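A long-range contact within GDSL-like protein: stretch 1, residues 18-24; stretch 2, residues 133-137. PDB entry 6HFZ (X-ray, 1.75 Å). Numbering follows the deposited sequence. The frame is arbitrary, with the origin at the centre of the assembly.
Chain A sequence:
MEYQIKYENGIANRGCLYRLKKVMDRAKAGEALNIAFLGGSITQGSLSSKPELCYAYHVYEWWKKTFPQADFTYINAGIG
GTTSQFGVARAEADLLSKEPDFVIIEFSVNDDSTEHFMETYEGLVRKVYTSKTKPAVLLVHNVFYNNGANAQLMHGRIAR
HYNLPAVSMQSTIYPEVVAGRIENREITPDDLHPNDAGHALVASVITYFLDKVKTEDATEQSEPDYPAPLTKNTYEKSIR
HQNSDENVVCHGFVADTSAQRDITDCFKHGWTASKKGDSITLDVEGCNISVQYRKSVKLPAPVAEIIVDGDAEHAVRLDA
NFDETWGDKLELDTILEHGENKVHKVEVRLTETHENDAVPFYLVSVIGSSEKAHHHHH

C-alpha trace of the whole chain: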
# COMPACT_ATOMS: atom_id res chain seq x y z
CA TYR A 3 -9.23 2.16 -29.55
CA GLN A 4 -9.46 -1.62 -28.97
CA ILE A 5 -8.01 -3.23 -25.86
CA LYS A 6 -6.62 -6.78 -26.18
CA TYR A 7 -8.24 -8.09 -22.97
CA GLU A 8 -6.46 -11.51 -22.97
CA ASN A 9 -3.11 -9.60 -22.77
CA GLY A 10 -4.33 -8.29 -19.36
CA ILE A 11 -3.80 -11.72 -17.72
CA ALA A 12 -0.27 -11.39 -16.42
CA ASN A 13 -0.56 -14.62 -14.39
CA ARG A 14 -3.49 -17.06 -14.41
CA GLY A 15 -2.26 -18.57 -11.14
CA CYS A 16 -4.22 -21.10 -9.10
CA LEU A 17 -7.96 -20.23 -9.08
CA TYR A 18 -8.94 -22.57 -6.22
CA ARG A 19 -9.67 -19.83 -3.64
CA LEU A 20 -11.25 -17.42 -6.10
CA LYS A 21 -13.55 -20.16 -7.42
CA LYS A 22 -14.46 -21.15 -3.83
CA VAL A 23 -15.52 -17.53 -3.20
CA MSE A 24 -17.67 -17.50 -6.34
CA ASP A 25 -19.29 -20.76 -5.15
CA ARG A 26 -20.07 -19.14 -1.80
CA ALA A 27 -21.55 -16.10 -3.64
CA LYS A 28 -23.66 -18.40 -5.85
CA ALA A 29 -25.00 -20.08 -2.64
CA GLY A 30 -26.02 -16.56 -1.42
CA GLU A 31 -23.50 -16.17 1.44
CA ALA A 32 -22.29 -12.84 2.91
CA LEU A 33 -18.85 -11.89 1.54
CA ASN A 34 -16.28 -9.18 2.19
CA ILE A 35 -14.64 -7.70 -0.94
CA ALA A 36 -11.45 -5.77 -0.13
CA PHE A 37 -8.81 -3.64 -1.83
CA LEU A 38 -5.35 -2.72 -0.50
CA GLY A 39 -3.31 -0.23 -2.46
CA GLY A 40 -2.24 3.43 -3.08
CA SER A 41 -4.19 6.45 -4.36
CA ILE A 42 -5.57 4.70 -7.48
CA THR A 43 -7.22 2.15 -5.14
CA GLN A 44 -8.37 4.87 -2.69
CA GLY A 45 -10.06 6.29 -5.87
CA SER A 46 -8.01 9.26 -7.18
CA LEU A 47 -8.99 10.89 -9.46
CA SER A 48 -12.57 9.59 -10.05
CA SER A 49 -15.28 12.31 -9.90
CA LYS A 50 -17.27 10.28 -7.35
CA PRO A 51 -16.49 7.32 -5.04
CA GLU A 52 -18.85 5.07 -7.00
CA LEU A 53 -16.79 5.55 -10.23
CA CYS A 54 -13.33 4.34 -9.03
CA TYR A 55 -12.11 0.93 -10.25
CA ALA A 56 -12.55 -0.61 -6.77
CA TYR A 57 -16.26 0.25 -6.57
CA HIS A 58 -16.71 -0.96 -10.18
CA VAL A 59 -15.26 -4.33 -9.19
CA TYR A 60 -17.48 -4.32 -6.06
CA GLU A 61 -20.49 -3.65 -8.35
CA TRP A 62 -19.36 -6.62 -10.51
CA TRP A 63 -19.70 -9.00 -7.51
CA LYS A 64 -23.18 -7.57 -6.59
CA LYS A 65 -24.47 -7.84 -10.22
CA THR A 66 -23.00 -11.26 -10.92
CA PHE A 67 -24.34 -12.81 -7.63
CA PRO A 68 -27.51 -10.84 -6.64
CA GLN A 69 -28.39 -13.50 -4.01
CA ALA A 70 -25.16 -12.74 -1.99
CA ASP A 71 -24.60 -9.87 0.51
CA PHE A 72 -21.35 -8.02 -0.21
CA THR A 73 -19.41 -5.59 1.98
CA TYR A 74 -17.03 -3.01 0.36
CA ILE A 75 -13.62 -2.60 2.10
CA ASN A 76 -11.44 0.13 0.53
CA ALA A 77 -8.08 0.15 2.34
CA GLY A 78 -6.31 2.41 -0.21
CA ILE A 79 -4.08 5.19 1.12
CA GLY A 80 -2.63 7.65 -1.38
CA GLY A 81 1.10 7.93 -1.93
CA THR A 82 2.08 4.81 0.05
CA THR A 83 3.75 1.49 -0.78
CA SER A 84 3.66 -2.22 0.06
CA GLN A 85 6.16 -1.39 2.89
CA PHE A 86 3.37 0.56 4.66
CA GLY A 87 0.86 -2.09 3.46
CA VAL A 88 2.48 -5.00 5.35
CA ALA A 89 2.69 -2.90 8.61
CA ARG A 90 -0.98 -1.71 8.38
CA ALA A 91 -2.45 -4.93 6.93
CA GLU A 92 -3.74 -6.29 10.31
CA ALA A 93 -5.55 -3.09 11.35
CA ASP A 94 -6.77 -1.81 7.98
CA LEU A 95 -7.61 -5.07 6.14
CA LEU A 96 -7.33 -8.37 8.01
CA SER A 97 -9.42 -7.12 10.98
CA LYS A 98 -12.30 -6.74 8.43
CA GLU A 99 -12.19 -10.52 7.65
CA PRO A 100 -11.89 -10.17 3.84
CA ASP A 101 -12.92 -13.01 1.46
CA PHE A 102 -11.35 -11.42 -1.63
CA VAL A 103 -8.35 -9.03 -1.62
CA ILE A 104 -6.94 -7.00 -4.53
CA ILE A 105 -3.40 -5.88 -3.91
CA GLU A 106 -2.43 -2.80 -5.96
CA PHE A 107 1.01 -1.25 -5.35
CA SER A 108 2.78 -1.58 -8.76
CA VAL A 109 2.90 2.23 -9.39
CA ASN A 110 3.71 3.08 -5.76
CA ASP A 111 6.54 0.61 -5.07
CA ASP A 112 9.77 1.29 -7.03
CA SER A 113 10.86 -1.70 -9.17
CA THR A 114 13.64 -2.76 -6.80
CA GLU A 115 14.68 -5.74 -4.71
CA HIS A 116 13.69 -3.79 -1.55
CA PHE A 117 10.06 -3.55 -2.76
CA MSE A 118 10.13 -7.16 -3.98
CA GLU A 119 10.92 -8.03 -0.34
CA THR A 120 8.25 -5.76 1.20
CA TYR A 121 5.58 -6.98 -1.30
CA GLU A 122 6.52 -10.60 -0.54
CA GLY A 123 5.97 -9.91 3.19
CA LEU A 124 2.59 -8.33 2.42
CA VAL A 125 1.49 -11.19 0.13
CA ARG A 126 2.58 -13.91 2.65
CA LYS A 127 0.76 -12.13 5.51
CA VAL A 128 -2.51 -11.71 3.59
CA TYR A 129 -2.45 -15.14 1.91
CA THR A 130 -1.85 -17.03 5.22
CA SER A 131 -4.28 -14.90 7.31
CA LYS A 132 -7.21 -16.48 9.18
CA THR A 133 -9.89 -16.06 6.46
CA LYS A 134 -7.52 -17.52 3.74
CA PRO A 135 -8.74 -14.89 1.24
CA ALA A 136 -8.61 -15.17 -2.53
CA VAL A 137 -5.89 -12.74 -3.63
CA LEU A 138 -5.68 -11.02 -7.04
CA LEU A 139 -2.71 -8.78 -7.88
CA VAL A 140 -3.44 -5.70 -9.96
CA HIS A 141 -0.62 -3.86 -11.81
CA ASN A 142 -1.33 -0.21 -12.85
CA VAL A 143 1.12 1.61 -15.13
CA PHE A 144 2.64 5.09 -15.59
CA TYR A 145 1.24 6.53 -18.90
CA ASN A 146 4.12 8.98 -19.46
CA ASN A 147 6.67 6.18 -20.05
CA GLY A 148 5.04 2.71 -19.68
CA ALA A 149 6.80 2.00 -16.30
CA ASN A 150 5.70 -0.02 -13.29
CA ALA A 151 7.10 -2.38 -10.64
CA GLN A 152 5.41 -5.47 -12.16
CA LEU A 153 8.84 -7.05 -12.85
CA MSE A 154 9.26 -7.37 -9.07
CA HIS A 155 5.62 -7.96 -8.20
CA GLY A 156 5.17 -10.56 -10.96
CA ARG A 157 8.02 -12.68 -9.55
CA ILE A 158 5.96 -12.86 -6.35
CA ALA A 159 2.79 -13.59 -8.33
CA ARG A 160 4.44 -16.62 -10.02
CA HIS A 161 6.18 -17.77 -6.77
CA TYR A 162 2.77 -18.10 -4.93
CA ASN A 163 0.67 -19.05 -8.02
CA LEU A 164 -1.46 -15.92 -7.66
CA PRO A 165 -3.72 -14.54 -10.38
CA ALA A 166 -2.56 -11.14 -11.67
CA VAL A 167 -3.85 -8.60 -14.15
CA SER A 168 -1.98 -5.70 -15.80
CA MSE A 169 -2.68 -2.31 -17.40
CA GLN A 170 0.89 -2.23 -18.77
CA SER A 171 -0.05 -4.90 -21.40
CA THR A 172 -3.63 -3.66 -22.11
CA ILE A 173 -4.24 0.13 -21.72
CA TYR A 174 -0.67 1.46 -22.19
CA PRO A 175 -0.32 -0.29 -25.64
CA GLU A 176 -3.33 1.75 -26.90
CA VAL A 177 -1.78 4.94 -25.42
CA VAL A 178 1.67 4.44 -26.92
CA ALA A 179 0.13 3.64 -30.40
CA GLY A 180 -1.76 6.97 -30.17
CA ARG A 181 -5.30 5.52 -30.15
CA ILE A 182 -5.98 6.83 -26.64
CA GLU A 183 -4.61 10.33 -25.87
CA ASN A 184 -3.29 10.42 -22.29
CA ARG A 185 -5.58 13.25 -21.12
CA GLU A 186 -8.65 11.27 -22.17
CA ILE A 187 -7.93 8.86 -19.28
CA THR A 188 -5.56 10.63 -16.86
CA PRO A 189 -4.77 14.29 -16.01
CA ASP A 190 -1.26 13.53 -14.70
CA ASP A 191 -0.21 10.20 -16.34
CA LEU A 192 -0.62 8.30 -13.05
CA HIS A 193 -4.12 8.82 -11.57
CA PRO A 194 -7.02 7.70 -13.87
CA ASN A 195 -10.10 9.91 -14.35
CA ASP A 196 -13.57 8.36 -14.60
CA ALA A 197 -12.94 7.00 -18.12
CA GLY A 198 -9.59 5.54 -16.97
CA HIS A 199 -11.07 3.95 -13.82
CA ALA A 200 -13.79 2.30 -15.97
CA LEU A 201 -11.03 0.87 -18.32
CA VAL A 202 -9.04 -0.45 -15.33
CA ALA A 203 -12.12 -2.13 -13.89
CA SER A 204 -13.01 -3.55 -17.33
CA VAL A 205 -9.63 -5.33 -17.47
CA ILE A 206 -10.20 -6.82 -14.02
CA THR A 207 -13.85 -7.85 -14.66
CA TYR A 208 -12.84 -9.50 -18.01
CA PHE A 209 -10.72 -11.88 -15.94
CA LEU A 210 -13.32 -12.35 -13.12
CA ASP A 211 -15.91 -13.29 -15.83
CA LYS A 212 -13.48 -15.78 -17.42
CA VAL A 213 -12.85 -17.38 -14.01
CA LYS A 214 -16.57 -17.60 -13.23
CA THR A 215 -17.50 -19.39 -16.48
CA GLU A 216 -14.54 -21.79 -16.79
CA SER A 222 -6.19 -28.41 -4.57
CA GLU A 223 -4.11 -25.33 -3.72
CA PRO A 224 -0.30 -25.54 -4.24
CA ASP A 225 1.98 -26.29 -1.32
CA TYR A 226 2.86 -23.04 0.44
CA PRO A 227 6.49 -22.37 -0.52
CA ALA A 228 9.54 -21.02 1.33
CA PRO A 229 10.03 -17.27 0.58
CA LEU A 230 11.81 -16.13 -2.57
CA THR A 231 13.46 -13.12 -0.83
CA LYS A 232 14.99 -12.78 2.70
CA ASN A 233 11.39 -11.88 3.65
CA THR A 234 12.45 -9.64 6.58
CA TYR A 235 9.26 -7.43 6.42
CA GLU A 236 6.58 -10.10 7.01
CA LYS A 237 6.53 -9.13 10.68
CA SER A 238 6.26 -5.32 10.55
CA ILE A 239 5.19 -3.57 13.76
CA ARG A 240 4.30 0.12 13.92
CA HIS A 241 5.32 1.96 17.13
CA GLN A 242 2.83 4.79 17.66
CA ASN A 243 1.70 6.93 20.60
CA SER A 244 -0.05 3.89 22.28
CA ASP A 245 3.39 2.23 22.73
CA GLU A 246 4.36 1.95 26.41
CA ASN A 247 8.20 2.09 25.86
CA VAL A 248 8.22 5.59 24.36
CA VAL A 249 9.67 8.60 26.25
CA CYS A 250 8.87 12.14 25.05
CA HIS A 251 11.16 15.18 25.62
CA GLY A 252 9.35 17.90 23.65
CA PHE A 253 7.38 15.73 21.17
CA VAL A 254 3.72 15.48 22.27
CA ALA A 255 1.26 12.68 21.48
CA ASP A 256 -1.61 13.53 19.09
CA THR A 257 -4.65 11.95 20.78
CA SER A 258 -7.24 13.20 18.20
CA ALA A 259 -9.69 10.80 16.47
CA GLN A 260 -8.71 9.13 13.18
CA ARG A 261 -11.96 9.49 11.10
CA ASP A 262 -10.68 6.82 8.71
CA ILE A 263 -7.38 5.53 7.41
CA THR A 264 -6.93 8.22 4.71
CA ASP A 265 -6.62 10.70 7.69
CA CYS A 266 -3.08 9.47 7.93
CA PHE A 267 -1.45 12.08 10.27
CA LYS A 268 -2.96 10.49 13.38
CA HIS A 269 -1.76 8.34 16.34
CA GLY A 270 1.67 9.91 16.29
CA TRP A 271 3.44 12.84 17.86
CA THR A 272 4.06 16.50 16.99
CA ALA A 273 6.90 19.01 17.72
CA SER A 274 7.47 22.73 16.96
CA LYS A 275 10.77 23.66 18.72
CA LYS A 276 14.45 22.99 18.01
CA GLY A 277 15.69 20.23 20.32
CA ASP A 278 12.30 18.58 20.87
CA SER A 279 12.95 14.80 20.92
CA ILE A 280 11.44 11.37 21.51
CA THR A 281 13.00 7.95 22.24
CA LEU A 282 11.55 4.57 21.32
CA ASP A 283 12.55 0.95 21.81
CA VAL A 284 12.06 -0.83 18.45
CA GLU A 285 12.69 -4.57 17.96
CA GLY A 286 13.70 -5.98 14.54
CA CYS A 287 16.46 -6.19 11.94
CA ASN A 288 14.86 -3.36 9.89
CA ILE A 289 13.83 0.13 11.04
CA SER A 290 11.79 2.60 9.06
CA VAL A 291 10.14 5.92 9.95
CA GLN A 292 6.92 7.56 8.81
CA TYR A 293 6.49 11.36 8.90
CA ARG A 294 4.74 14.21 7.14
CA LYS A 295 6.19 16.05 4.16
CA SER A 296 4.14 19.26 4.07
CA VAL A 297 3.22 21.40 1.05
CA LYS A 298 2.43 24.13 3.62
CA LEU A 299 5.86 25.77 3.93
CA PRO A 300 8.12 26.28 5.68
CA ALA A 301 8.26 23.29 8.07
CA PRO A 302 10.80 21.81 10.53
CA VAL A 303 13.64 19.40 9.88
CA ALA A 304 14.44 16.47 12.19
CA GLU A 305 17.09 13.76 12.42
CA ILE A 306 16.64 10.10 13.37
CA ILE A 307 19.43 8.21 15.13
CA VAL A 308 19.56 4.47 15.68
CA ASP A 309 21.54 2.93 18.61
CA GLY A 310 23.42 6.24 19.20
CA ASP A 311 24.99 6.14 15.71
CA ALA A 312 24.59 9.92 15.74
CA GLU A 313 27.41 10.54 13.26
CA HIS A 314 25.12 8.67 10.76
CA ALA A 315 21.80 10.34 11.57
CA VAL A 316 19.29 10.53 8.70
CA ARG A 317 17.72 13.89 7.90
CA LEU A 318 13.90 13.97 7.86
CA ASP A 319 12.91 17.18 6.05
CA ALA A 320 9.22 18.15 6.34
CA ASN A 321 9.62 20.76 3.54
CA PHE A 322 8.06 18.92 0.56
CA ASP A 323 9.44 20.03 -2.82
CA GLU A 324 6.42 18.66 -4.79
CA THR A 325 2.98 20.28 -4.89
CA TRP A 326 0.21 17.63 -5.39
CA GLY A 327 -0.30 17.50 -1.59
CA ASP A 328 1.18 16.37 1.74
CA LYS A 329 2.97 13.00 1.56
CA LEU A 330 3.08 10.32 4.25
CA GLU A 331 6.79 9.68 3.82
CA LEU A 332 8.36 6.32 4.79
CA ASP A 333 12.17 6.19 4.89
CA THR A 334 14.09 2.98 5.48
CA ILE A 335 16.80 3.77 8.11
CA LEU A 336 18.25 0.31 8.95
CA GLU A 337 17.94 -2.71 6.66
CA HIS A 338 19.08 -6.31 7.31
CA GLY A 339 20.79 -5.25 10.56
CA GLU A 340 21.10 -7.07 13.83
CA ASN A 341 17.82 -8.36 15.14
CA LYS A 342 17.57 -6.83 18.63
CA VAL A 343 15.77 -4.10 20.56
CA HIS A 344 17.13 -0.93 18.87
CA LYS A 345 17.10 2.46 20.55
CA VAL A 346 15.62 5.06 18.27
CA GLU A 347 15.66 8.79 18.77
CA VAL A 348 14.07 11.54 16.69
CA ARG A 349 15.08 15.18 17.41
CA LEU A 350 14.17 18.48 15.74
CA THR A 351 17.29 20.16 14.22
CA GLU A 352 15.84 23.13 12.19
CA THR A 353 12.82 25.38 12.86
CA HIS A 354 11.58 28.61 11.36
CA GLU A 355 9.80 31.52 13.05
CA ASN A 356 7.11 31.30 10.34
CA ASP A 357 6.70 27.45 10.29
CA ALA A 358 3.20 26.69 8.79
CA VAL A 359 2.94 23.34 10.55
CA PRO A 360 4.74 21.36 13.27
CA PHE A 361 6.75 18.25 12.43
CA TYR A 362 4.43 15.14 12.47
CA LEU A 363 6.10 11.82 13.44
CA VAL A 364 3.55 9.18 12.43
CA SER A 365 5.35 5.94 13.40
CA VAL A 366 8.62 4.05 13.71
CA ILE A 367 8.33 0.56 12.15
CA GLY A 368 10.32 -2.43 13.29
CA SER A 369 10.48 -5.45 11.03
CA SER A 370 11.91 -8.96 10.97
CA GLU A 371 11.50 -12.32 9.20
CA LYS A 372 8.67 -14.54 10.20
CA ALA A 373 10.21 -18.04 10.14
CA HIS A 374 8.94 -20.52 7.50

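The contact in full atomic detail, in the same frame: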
# COMPACT_ATOMS: atom_id res chain seq x y z
N TYR A 18 -8.22 -21.86 -7.27
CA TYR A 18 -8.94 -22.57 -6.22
C TYR A 18 -9.71 -21.61 -5.30
O TYR A 18 -10.93 -21.77 -5.09
CB TYR A 18 -7.95 -23.45 -5.45
CG TYR A 18 -8.57 -24.19 -4.30
CD1 TYR A 18 -9.48 -25.22 -4.51
CD2 TYR A 18 -8.26 -23.85 -2.99
CE1 TYR A 18 -10.04 -25.91 -3.44
CE2 TYR A 18 -8.82 -24.52 -1.92
CZ TYR A 18 -9.70 -25.55 -2.15
OH TYR A 18 -10.23 -26.21 -1.09
N ARG A 19 -9.02 -20.67 -4.64
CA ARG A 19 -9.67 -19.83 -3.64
C ARG A 19 -10.72 -18.92 -4.29
O ARG A 19 -11.82 -18.72 -3.79
CB ARG A 19 -8.64 -18.95 -2.93
CG ARG A 19 -7.78 -19.69 -1.93
CD ARG A 19 -6.94 -18.72 -1.11
NE ARG A 19 -6.00 -19.42 -0.26
CZ ARG A 19 -5.31 -18.85 0.72
NH1 ARG A 19 -5.48 -17.56 0.97
NH2 ARG A 19 -4.45 -19.56 1.42
N LEU A 20 -10.35 -18.34 -5.44
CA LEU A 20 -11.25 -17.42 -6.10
C LEU A 20 -12.54 -18.16 -6.53
O LEU A 20 -13.66 -17.65 -6.38
CB LEU A 20 -10.48 -16.82 -7.28
CG LEU A 20 -11.23 -15.82 -8.12
CD1 LEU A 20 -12.00 -14.81 -7.25
CD2 LEU A 20 -10.24 -15.10 -9.03
N LYS A 21 -12.39 -19.41 -6.97
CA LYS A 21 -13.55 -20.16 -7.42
C LYS A 21 -14.38 -20.57 -6.20
O LYS A 21 -15.60 -20.59 -6.28
CB LYS A 21 -13.15 -21.35 -8.28
CG LYS A 21 -12.89 -21.01 -9.75
CD LYS A 21 -12.18 -22.12 -10.48
CE LYS A 21 -12.20 -21.97 -11.99
NZ LYS A 21 -11.58 -23.15 -12.65
N LYS A 22 -13.72 -20.85 -5.06
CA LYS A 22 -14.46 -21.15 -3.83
C LYS A 22 -15.29 -19.94 -3.40
O LYS A 22 -16.43 -20.07 -2.98
CB LYS A 22 -13.51 -21.57 -2.71
CG LYS A 22 -13.17 -23.06 -2.67
CD LYS A 22 -12.52 -23.51 -1.35
CE LYS A 22 -13.04 -22.81 -0.10
NZ LYS A 22 -12.54 -23.42 1.16
N VAL A 23 -14.76 -18.72 -3.56
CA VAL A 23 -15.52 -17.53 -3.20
C VAL A 23 -16.75 -17.38 -4.10
O VAL A 23 -17.85 -17.08 -3.61
CB VAL A 23 -14.64 -16.26 -3.25
CG1 VAL A 23 -15.48 -15.01 -3.03
CG2 VAL A 23 -13.51 -16.36 -2.24
N MSE A 24 -16.56 -17.58 -5.41
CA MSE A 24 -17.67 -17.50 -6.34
C MSE A 24 -18.77 -18.51 -5.97
O MSE A 24 -19.95 -18.19 -6.09
CB MSE A 24 -17.21 -17.66 -7.78
CG MSE A 24 -16.33 -16.45 -8.05
SE MSE A 24 -15.80 -16.43 -9.97
CE MSE A 24 -14.69 -14.78 -9.95
N THR A 133 -8.78 -15.83 7.39
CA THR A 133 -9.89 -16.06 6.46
C THR A 133 -9.39 -16.66 5.13
O THR A 133 -10.25 -16.99 4.28
CB THR A 133 -10.73 -14.80 6.24
OG1 THR A 133 -9.93 -13.89 5.46
CG2 THR A 133 -11.19 -14.14 7.52
N LYS A 134 -8.08 -16.85 4.95
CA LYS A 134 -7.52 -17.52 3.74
C LYS A 134 -8.16 -16.91 2.50
O LYS A 134 -8.74 -17.61 1.65
CB LYS A 134 -7.75 -19.03 3.77
CG LYS A 134 -7.12 -19.75 4.96
CD LYS A 134 -5.62 -19.75 4.89
CE LYS A 134 -4.93 -20.66 5.88
NZ LYS A 134 -4.67 -19.92 7.13
N PRO A 135 -8.08 -15.58 2.35
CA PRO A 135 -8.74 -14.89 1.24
C PRO A 135 -8.16 -15.24 -0.14
O PRO A 135 -7.00 -15.53 -0.27
CB PRO A 135 -8.48 -13.42 1.54
CG PRO A 135 -7.18 -13.44 2.28
CD PRO A 135 -7.29 -14.65 3.18
N ALA A 136 -9.04 -15.23 -1.15
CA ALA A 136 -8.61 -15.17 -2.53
C ALA A 136 -7.88 -13.84 -2.73
O ALA A 136 -8.35 -12.80 -2.25
CB ALA A 136 -9.79 -15.27 -3.47
N VAL A 137 -6.73 -13.92 -3.38
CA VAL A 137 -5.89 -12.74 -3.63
C VAL A 137 -5.71 -12.60 -5.14
O VAL A 137 -5.41 -13.58 -5.83
CB VAL A 137 -4.54 -12.88 -2.93
CG1 VAL A 137 -3.60 -11.71 -3.24
CG2 VAL A 137 -4.69 -13.03 -1.42

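Stretch 1 is helical throughout, as its i to i+4 backbone bonds attest: Lys22 N to Tyr18 O at 2.9 Å, Val23 N to Arg19 O at 2.9 Å and Met24 N to Leu20 O at 3.1 Å. Tyr18 opens it without touching stretch 2, its side chain out of reach.

Arg19 has the largest share of the buried area and makes the only hydrogen bond across the stretches. Arg19 CA lies 4.9 Å from Ala136 CA, the nearest such pair, and the CA-to-CB bond of Arg19 points toward stretch 2. From chi1 of -74° (m), chi2 and chi3 are both t, so the chain runs out extended past Ala136, where Arg19 CB comes within 3.8 Å of Ala136 CA, to reach Pro135. There Arg19 NH1 donates a hydrogen bond to Pro135 O, 2.8 Å long with an angle of 159° at the hydrogen; the acceptor sits at the edge of the guanidinium, near its plane, as a well-directed N-H bond requires. Lys134 CA lies over one face of the same group. Although Arg19 NH1 is 3.3 Å from Lys134 O, the angle is too poor for a second bond. The aliphatic part of Lys134 also packs here, with Lys134 CD 3.7 Å from Arg19 NH2, while the end of its side chain leads away.

Leu20 is buried, and its CA-to-CB bond points sideways to stretch 2: Leu20 CB is 4.2 Å from Ala136 CB, and Leu20 N is 3.7 Å from that same methyl. Such an approach of helix backbone suits the small side chain of alanine.

Lys21 points away, and exposed Lys22 makes no contact, although its CA-to-CB bond points toward stretch 2. One turn after Arg19, buried Val23 points toward stretch 2 and places Val23 CG2 4.1 Å from Ala136 CB, completing a small apolar cluster. Selenomethionine Met24 is out of reach. In all, 253 Å² is buried, summed over both sides, chiefly on Arg19 and Ala136.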